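Local coordinates for tail spike protein gp49 (Pseudomonas phage LKA1, PDB 4RU4) that probably cleaves the O-specific polysaccharide of Pseudomonas as a lyase, degrading the host cell envelope during phage entry, and binds calcium, at residues S125-G130 with A189-A194; A137-L142 with S177-T182; S164-E169 with V303-V308. One frame throughout, in Å; residues are numbered along the deposited sequence. Where two conformers were deposited one is given.

Interaction 1: residues S125-G130 with A189-A194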
loop_
_atom_site.group_PDB
_atom_site.type_symbol
_atom_site.label_atom_id
_atom_site.label_comp_id
_atom_site.label_asym_id
_atom_site.label_seq_id
_atom_site.Cartn_x
_atom_site.Cartn_y
_atom_site.Cartn_z
ATOM N N SER B 125 15.012 14.951 34.081
ATOM C CA SER B 125 15.685 16.133 33.542
ATOM C C SER B 125 15.063 16.493 32.204
ATOM O O SER B 125 14.499 15.634 31.529
ATOM C CB SER B 125 17.154 15.838 33.246
ATOM O OG SER B 125 17.821 15.409 34.392
ATOM N N SER B 126 15.208 17.752 31.805
ATOM C CA SER B 126 14.849 18.177 30.451
ATOM C C SER B 126 15.514 17.310 29.381
ATOM O O SER B 126 16.658 16.872 29.535
ATOM C CB SER B 126 15.214 19.660 30.278
ATOM O OG SER B 126 14.470 20.422 31.214
ATOM N N VAL B 127 14.796 17.059 28.292
ATOM C CA VAL B 127 15.275 16.170 27.251
ATOM C C VAL B 127 14.908 16.749 25.864
ATOM O O VAL B 127 13.870 17.427 25.713
ATOM C CB VAL B 127 14.723 14.732 27.469
ATOM C CG1 VAL B 127 13.180 14.704 27.378
ATOM C CG2 VAL B 127 15.365 13.728 26.504
ATOM N N SER B 128 15.766 16.503 24.876
ATOM C CA SER B 128 15.541 17.000 23.518
ATOM C C SER B 128 14.706 16.036 22.678
ATOM O O SER B 128 14.656 14.835 22.952
ATOM C CB SER B 128 16.871 17.278 22.810
ATOM O OG SER B 128 17.607 18.297 23.469
ATOM N N ALA B 129 14.059 16.568 21.645
ATOM C CA ALA B 129 13.347 15.722 20.704
ATOM C C ALA B 129 14.389 14.857 20.012
ATOM O O ALA B 129 15.520 15.303 19.802
ATOM C CB ALA B 129 12.576 16.585 19.676
ATOM N N GLY B 130 14.039 13.609 19.703
ATOM C CA GLY B 130 14.963 12.723 19.025
ATOM C C GLY B 130 15.881 11.954 19.961
ATOM O O GLY B 130 16.638 11.087 19.527
ATOM N N ALA B 189 9.121 14.605 20.691
ATOM C CA ALA B 189 9.165 15.997 21.161
ATOM C C ALA B 189 10.141 16.194 22.302
ATOM O O ALA B 189 10.585 15.230 22.947
ATOM C CB ALA B 189 7.727 16.485 21.595
ATOM N N ALA B 190 10.437 17.464 22.560
ATOM C CA ALA B 190 11.325 17.874 23.634
ATOM C C ALA B 190 10.460 18.189 24.840
ATOM O O ALA B 190 9.307 18.620 24.678
ATOM C CB ALA B 190 12.093 19.147 23.198
ATOM N N TYR B 191 11.004 17.990 26.043
ATOM C CA TYR B 191 10.292 18.274 27.296
ATOM C C TYR B 191 11.200 19.002 28.284
ATOM O O TYR B 191 12.365 18.608 28.472
ATOM C CB TYR B 191 9.777 16.985 27.942
ATOM C CG TYR B 191 8.880 16.244 26.985
ATOM C CD1 TYR B 191 7.576 16.669 26.769
ATOM C CD2 TYR B 191 9.368 15.174 26.242
ATOM C CE1 TYR B 191 6.760 16.026 25.859
ATOM C CE2 TYR B 191 8.567 14.530 25.306
ATOM C CZ TYR B 191 7.259 14.956 25.117
ATOM O OH TYR B 191 6.460 14.317 24.180
ATOM N N ASP B 192 10.647 20.052 28.895
ATOM C CA ASP B 192 11.237 20.755 30.038
ATOM C C ASP B 192 10.940 19.890 31.258
ATOM O O ASP B 192 9.769 19.630 31.564
ATOM C CB ASP B 192 10.554 22.120 30.183
ATOM C CG ASP B 192 11.116 22.967 31.333
ATOM O OD1 ASP B 192 11.747 22.423 32.266
ATOM O OD2 ASP B 192 10.902 24.201 31.295
ATOM N N GLY B 193 11.995 19.442 31.940
ATOM C CA GLY B 193 11.849 18.494 33.026
ATOM C C GLY B 193 10.940 19.032 34.114
ATOM O O GLY B 193 10.276 18.267 34.820
ATOM N N ALA B 194 10.900 20.356 34.244
ATOM C CA ALA B 194 10.108 20.981 35.290
ATOM C C ALA B 194 8.628 21.027 34.960
ATOM O O ALA B 194 7.818 21.438 35.797
ATOM C CB ALA B 194 10.623 22.395 35.580
#

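Interaction 2: residues A137-L142 with S177-T182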
loop_
_atom_site.group_PDB
_atom_site.type_symbol
_atom_site.label_atom_id
_atom_site.label_comp_id
_atom_site.label_asym_id
_atom_site.label_seq_id
_atom_site.Cartn_x
_atom_site.Cartn_y
_atom_site.Cartn_z
ATOM N N ALA B 137 15.083 11.506 38.347
ATOM C CA ALA B 137 15.587 12.165 39.545
ATOM C C ALA B 137 16.027 11.179 40.618
ATOM O O ALA B 137 16.853 11.509 41.460
ATOM C CB ALA B 137 14.540 13.114 40.104
ATOM N N SER B 138 15.481 9.970 40.596
ATOM C CA SER B 138 15.823 8.958 41.597
ATOM C C SER B 138 15.485 7.596 41.007
ATOM O O SER B 138 14.942 7.534 39.901
ATOM C CB SER B 138 15.055 9.199 42.904
ATOM O OG SER B 138 13.659 9.002 42.737
ATOM N N THR B 139 15.793 6.516 41.723
ATOM C CA THR B 139 15.667 5.164 41.143
ATOM C C THR B 139 14.265 4.835 40.606
ATOM O O THR B 139 13.320 4.796 41.382
ATOM C CB THR B 139 15.974 4.080 42.212
ATOM O OG1 THR B 139 17.286 4.280 42.738
ATOM C CG2 THR B 139 15.875 2.686 41.603
ATOM N N PRO B 140 14.126 4.588 39.281
ATOM C CA PRO B 140 12.794 4.289 38.742
ATOM C C PRO B 140 12.451 2.810 38.784
ATOM O O PRO B 140 13.321 1.977 38.522
ATOM C CB PRO B 140 12.905 4.736 37.281
ATOM C CG PRO B 140 14.345 4.522 36.941
ATOM C CD PRO B 140 15.112 4.824 38.212
ATOM N N ASN B 141 11.193 2.487 39.082
ATOM C CA ASN B 141 10.770 1.092 39.097
ATOM C C ASN B 141 10.420 0.621 37.679
ATOM O O ASN B 141 9.243 0.405 37.353
ATOM C CB ASN B 141 9.591 0.872 40.053
ATOM C CG ASN B 141 9.217 -0.592 40.177
ATOM O OD1 ASN B 141 10.076 -1.458 40.101
ATOM N ND2 ASN B 141 7.921 -0.877 40.314
ATOM N N LEU B 142 11.459 0.474 36.851
ATOM C CA LEU B 142 11.313 0.121 35.435
ATOM C C LEU B 142 12.322 -0.956 35.034
ATOM O O LEU B 142 13.449 -0.950 35.525
ATOM C CB LEU B 142 11.537 1.365 34.567
ATOM C CG LEU B 142 10.506 2.485 34.698
ATOM C CD1 LEU B 142 10.975 3.714 33.943
ATOM C CD2 LEU B 142 9.155 2.005 34.144
ATOM N N SER B 177 20.077 1.789 33.805
ATOM C CA SER B 177 21.343 1.725 34.507
ATOM C C SER B 177 21.346 2.863 35.498
ATOM O O SER B 177 21.378 4.020 35.096
ATOM C CB SER B 177 22.503 1.898 33.530
ATOM O OG SER B 177 23.733 1.748 34.219
ATOM N N GLY B 178 21.291 2.549 36.784
ATOM C CA GLY B 178 21.162 3.582 37.799
ATOM C C GLY B 178 19.887 4.376 37.567
ATOM O O GLY B 178 18.814 3.796 37.424
ATOM N N ASN B 179 20.000 5.695 37.499
ATOM C CA ASN B 179 18.834 6.536 37.249
ATOM C C ASN B 179 18.562 6.808 35.773
ATOM O O ASN B 179 17.614 7.513 35.423
ATOM C CB ASN B 179 18.966 7.856 37.998
ATOM C CG ASN B 179 18.823 7.676 39.472
ATOM O OD1 ASN B 179 18.331 6.644 39.923
ATOM N ND2 ASN B 179 19.243 8.672 40.242
ATOM N N THR B 180 19.401 6.244 34.918
ATOM C CA THR B 180 19.313 6.478 33.487
ATOM C C THR B 180 18.517 5.389 32.788
ATOM O O THR B 180 18.860 4.209 32.870
ATOM C CB THR B 180 20.706 6.502 32.873
ATOM O OG1 THR B 180 21.481 7.524 33.512
ATOM C CG2 THR B 180 20.621 6.776 31.370
ATOM N N VAL B 181 17.477 5.797 32.071
ATOM C CA VAL B 181 16.637 4.865 31.333
ATOM C C VAL B 181 16.729 5.134 29.819
ATOM O O VAL B 181 16.417 6.229 29.326
ATOM C CB VAL B 181 15.185 4.969 31.823
ATOM C CG1 VAL B 181 14.248 4.113 30.963
ATOM C CG2 VAL B 181 15.108 4.578 33.299
ATOM N N THR B 182 17.184 4.143 29.070
ATOM C CA THR B 182 17.233 4.305 27.629
ATOM C C THR B 182 15.943 3.721 27.046
ATOM O O THR B 182 15.316 2.855 27.650
ATOM C CB THR B 182 18.495 3.649 26.985
ATOM O OG1 THR B 182 18.603 2.269 27.379
ATOM C CG2 THR B 182 19.790 4.404 27.398
#

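Interaction 3: residues S164-E169 with V303-V308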
loop_
_atom_site.group_PDB
_atom_site.type_symbol
_atom_site.label_atom_id
_atom_site.label_comp_id
_atom_site.label_asym_id
_atom_site.label_seq_id
_atom_site.Cartn_x
_atom_site.Cartn_y
_atom_site.Cartn_z
ATOM N N SER B 164 -7.429 20.518 25.659
ATOM C CA SER B 164 -7.091 19.144 26.005
ATOM C C SER B 164 -5.953 18.568 25.148
ATOM O O SER B 164 -5.540 17.426 25.347
ATOM C CB SER B 164 -8.331 18.255 25.865
ATOM O OG SER B 164 -8.759 18.243 24.499
ATOM N N TYR B 165 -5.465 19.340 24.179
ATOM C CA TYR B 165 -4.373 18.839 23.334
ATOM C C TYR B 165 -3.037 19.047 24.047
ATOM O O TYR B 165 -2.257 19.937 23.707
ATOM C CB TYR B 165 -4.374 19.516 21.949
ATOM C CG TYR B 165 -5.574 19.177 21.079
ATOM C CD1 TYR B 165 -6.449 18.144 21.412
ATOM C CD2 TYR B 165 -5.811 19.887 19.901
ATOM C CE1 TYR B 165 -7.547 17.836 20.602
ATOM C CE2 TYR B 165 -6.876 19.577 19.085
ATOM C CZ TYR B 165 -7.745 18.572 19.439
ATOM O OH TYR B 165 -8.797 18.305 18.593
ATOM N N ARG B 166 -2.794 18.217 25.052
ATOM C CA ARG B 166 -1.626 18.343 25.893
ATOM C C ARG B 166 -0.455 17.519 25.337
ATOM O O ARG B 166 -0.661 16.547 24.608
ATOM C CB ARG B 166 -1.976 17.907 27.319
ATOM C CG ARG B 166 -3.078 18.791 27.950
ATOM C CD ARG B 166 -3.099 18.691 29.485
ATOM N NE ARG B 166 -4.173 19.530 30.013
ATOM C CZ ARG B 166 -5.296 19.051 30.549
ATOM N NH1 ARG B 166 -5.460 17.738 30.682
ATOM N NH2 ARG B 166 -6.239 19.881 30.984
ATOM N N ALA B 167 0.756 17.911 25.711
ATOM C CA ALA B 167 1.987 17.302 25.215
ATOM C C ALA B 167 2.359 16.070 26.017
ATOM O O ALA B 167 1.957 15.914 27.166
ATOM C CB ALA B 167 3.150 18.319 25.263
ATOM N N GLY B 168 3.149 15.201 25.400
ATOM C CA GLY B 168 3.734 14.052 26.081
ATOM C C GLY B 168 3.787 12.907 25.082
ATOM O O GLY B 168 3.493 13.107 23.905
ATOM N N GLU B 169 4.159 11.709 25.523
ATOM C CA GLU B 169 4.138 10.543 24.626
ATOM C C GLU B 169 4.415 9.268 25.408
ATOM O O GLU B 169 4.798 9.332 26.580
ATOM C CB GLU B 169 5.200 10.688 23.503
ATOM C CG GLU B 169 6.617 10.929 23.968
ATOM C CD GLU B 169 7.517 11.415 22.820
ATOM O OE1 GLU B 169 7.980 10.569 22.008
ATOM O OE2 GLU B 169 7.719 12.651 22.708
ATOM N N VAL B 303 -5.585 12.969 33.282
ATOM C CA VAL B 303 -4.139 12.768 33.413
ATOM C C VAL B 303 -3.651 11.782 32.337
ATOM O O VAL B 303 -4.241 10.720 32.124
ATOM C CB VAL B 303 -3.760 12.248 34.810
ATOM C CG1 VAL B 303 -2.271 11.789 34.852
ATOM C CG2 VAL B 303 -4.068 13.315 35.891
ATOM N N GLY B 304 -2.597 12.169 31.637
ATOM C CA GLY B 304 -2.016 11.331 30.606
ATOM C C GLY B 304 -2.602 11.528 29.221
ATOM O O GLY B 304 -2.396 10.685 28.338
ATOM N N CYS B 305 -3.321 12.630 29.010
ATOM C CA CYS B 305 -4.006 12.840 27.729
ATOM C C CYS B 305 -3.072 13.356 26.633
ATOM O O CYS B 305 -3.241 14.470 26.134
ATOM C CB CYS B 305 -5.234 13.763 27.876
ATOM S SG CYS B 305 -4.923 15.383 28.635
ATOM N N VAL B 306 -2.141 12.506 26.224
ATOM C CA VAL B 306 -1.064 12.888 25.311
ATOM C C VAL B 306 -1.478 12.723 23.857
ATOM O O VAL B 306 -2.557 12.186 23.598
ATOM C CB VAL B 306 0.201 12.064 25.613
ATOM C CG1 VAL B 306 0.666 12.390 27.037
ATOM C CG2 VAL B 306 -0.059 10.547 25.427
ATOM N N PRO B 307 -0.652 13.227 22.914
ATOM C CA PRO B 307 -1.036 13.137 21.508
ATOM C C PRO B 307 -1.134 11.696 20.995
ATOM O O PRO B 307 -0.517 10.776 21.518
ATOM C CB PRO B 307 0.113 13.862 20.788
ATOM C CG PRO B 307 0.575 14.903 21.824
ATOM C CD PRO B 307 0.554 14.083 23.085
ATOM N N VAL B 308 -1.918 11.529 19.947
ATOM C CA VAL B 308 -2.158 10.230 19.383
ATOM C C VAL B 308 -1.073 10.020 18.330
ATOM O O VAL B 308 -0.999 10.804 17.374
ATOM C CB VAL B 308 -3.538 10.226 18.702
ATOM C CG1 VAL B 308 -3.738 8.922 17.917
ATOM C CG2 VAL B 308 -4.631 10.455 19.736
HETATM O O HOH W 1 -3.184 15.469 23.647
#

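Interaction 1: residues S125-G130 with A189-A194
V127 and Y191 face each other as an antiparallel hydrogen-bonded pair, a single bridge between two loop segments that run in nearly opposite directions (170°). The bridge is closed by V127 N to Y191 O and Y191 N to V127 O, each 2.9 Å long. The side chains of V127 and Y191 lie next to each other and point the same way. V127 CG1, set between the backbone N and the carbonyl carbon (chi1 63°), comes up to the edge of the tyrosine ring at CD2, 4.0 Å away and near the ring plane. The hydroxyl of Y191 is hydrogen-bonded to E169. Beyond the bridge, G193 N donates a nearly straight bond to S126 OG (2.8 Å, 177°), while D192 OD1 takes the amide of A194 from above the carboxylate plane in an Asx turn. G193 fits closely here: a CB would run into the backbone of S125 and S126. At the other end A129 CA approaches A189 O at 3.6 Å; that carbonyl is buried without a polar partner. The grip on this mostly exposed surface of the Ig-like domain is therefore largely polar, two main-chain bonds and one to the serine hydroxyl, with small apolar touches at the tyrosine edge and between A129 CB and A190 CB.

Interaction 2: residues A137-L142 with S177-T182
P140 and V181 make the close apolar part of this contact: P140 CG lies 3.7 Å from V181 CG2, the two side chains sliding past each other in opposite directions. V181 CG2 stands anti to its own carbonyl carbon, beside the backbone N, with CG1 anti to that N (chi1 174°). L142 CD1 comes to 4.3 Å from V181 CG2. These three residues are buried, and their CB atoms point across the contact.

The other half is polar, more open and held by no hydrogen bond between the segments. N179 sits in the type II' turn S177-T180, next to G178, whose positive phi favours glycine, and reaches over the backbone of S138 and T139. Its OD1 comes to 3.1 Å from T139 N, but the angle is too poor for a bond, and it is also 3.2 Å from the carbonyl carbon of S138. ND2 lies over S138 CA at 3.7 Å. The side chains of T139 and N179 cross at about a right angle, with T139 exposed.

Within the Ig-like domain, the contact lays the loop between strands 133-135 and 147-151 against the hairpin of strands 168-177 and 180-183. V181 pairs through its backbone with I134 of strand 133-135, while V173 of strand 168-177 and F136 extend the apolar cluster around L142 and V181.

Interaction 3: residues S164-E169 with V303-V308
R166 and C305 meet at the polar end of this buried contact, where NH1 comes to 3.2 Å from C305 SG, obliquely to the guanidinium. The side chain is extended from CG to NE (chi2 -160°, chi3 -179°), and CG and CD both pass the sulphur at 3.9 Å. The head of R166 is held from outside the pair: NH2 in a salt bridge with D155, and NH1 by A301 O, just before 303-308, which would restrict its rotation.

No direct hydrogen bond joins the segments; a water does so instead, donating to R166 O (2.9 Å) and to C305 O (2.7 Å). It thereby gives both carbonyl oxygens, which converge on it, a shared partner.

Van der Waals contact carries the remainder. P307 CD fits between two carbonyls, 3.1 Å from R166 O and 3.2 Å from G168 O. V306 CG1, anti to its carbonyl carbon (chi1 -63°), lies over G168 CA at 3.6 Å. A CB on G168 would strike that methyl, and the backbone angles there already call for glycine.

The inverse gamma turns centred on Y165 and C305 bend both segments here. The contact joins the Ig-like domain, where 164-169 leads into strand 168-177, to a loop between strands of the pectin lyase-like beta-helix, a domain interface away from the calcium site.

Overall arrangement
All three contacts lie on the same side of the chain's centre, and the Ig-like domain takes part in each. Interactions 1 and 2 belong wholly to it, their centres 16 Å apart; along the chain, 137-142 and 177-182 both fall between 125-130 and 189-194. Interaction 3 instead ties the domain to the beta-helix, its centre about 15 Å from that of interaction 1 and 23 Å from that of interaction 2. The E169 carboxylate joins interactions 1 and 3 through Y191 and A189. Strand 168-177 runs from interaction 3 to the hairpin of interaction 2, so one strand connects the interface with the outer end of the domain.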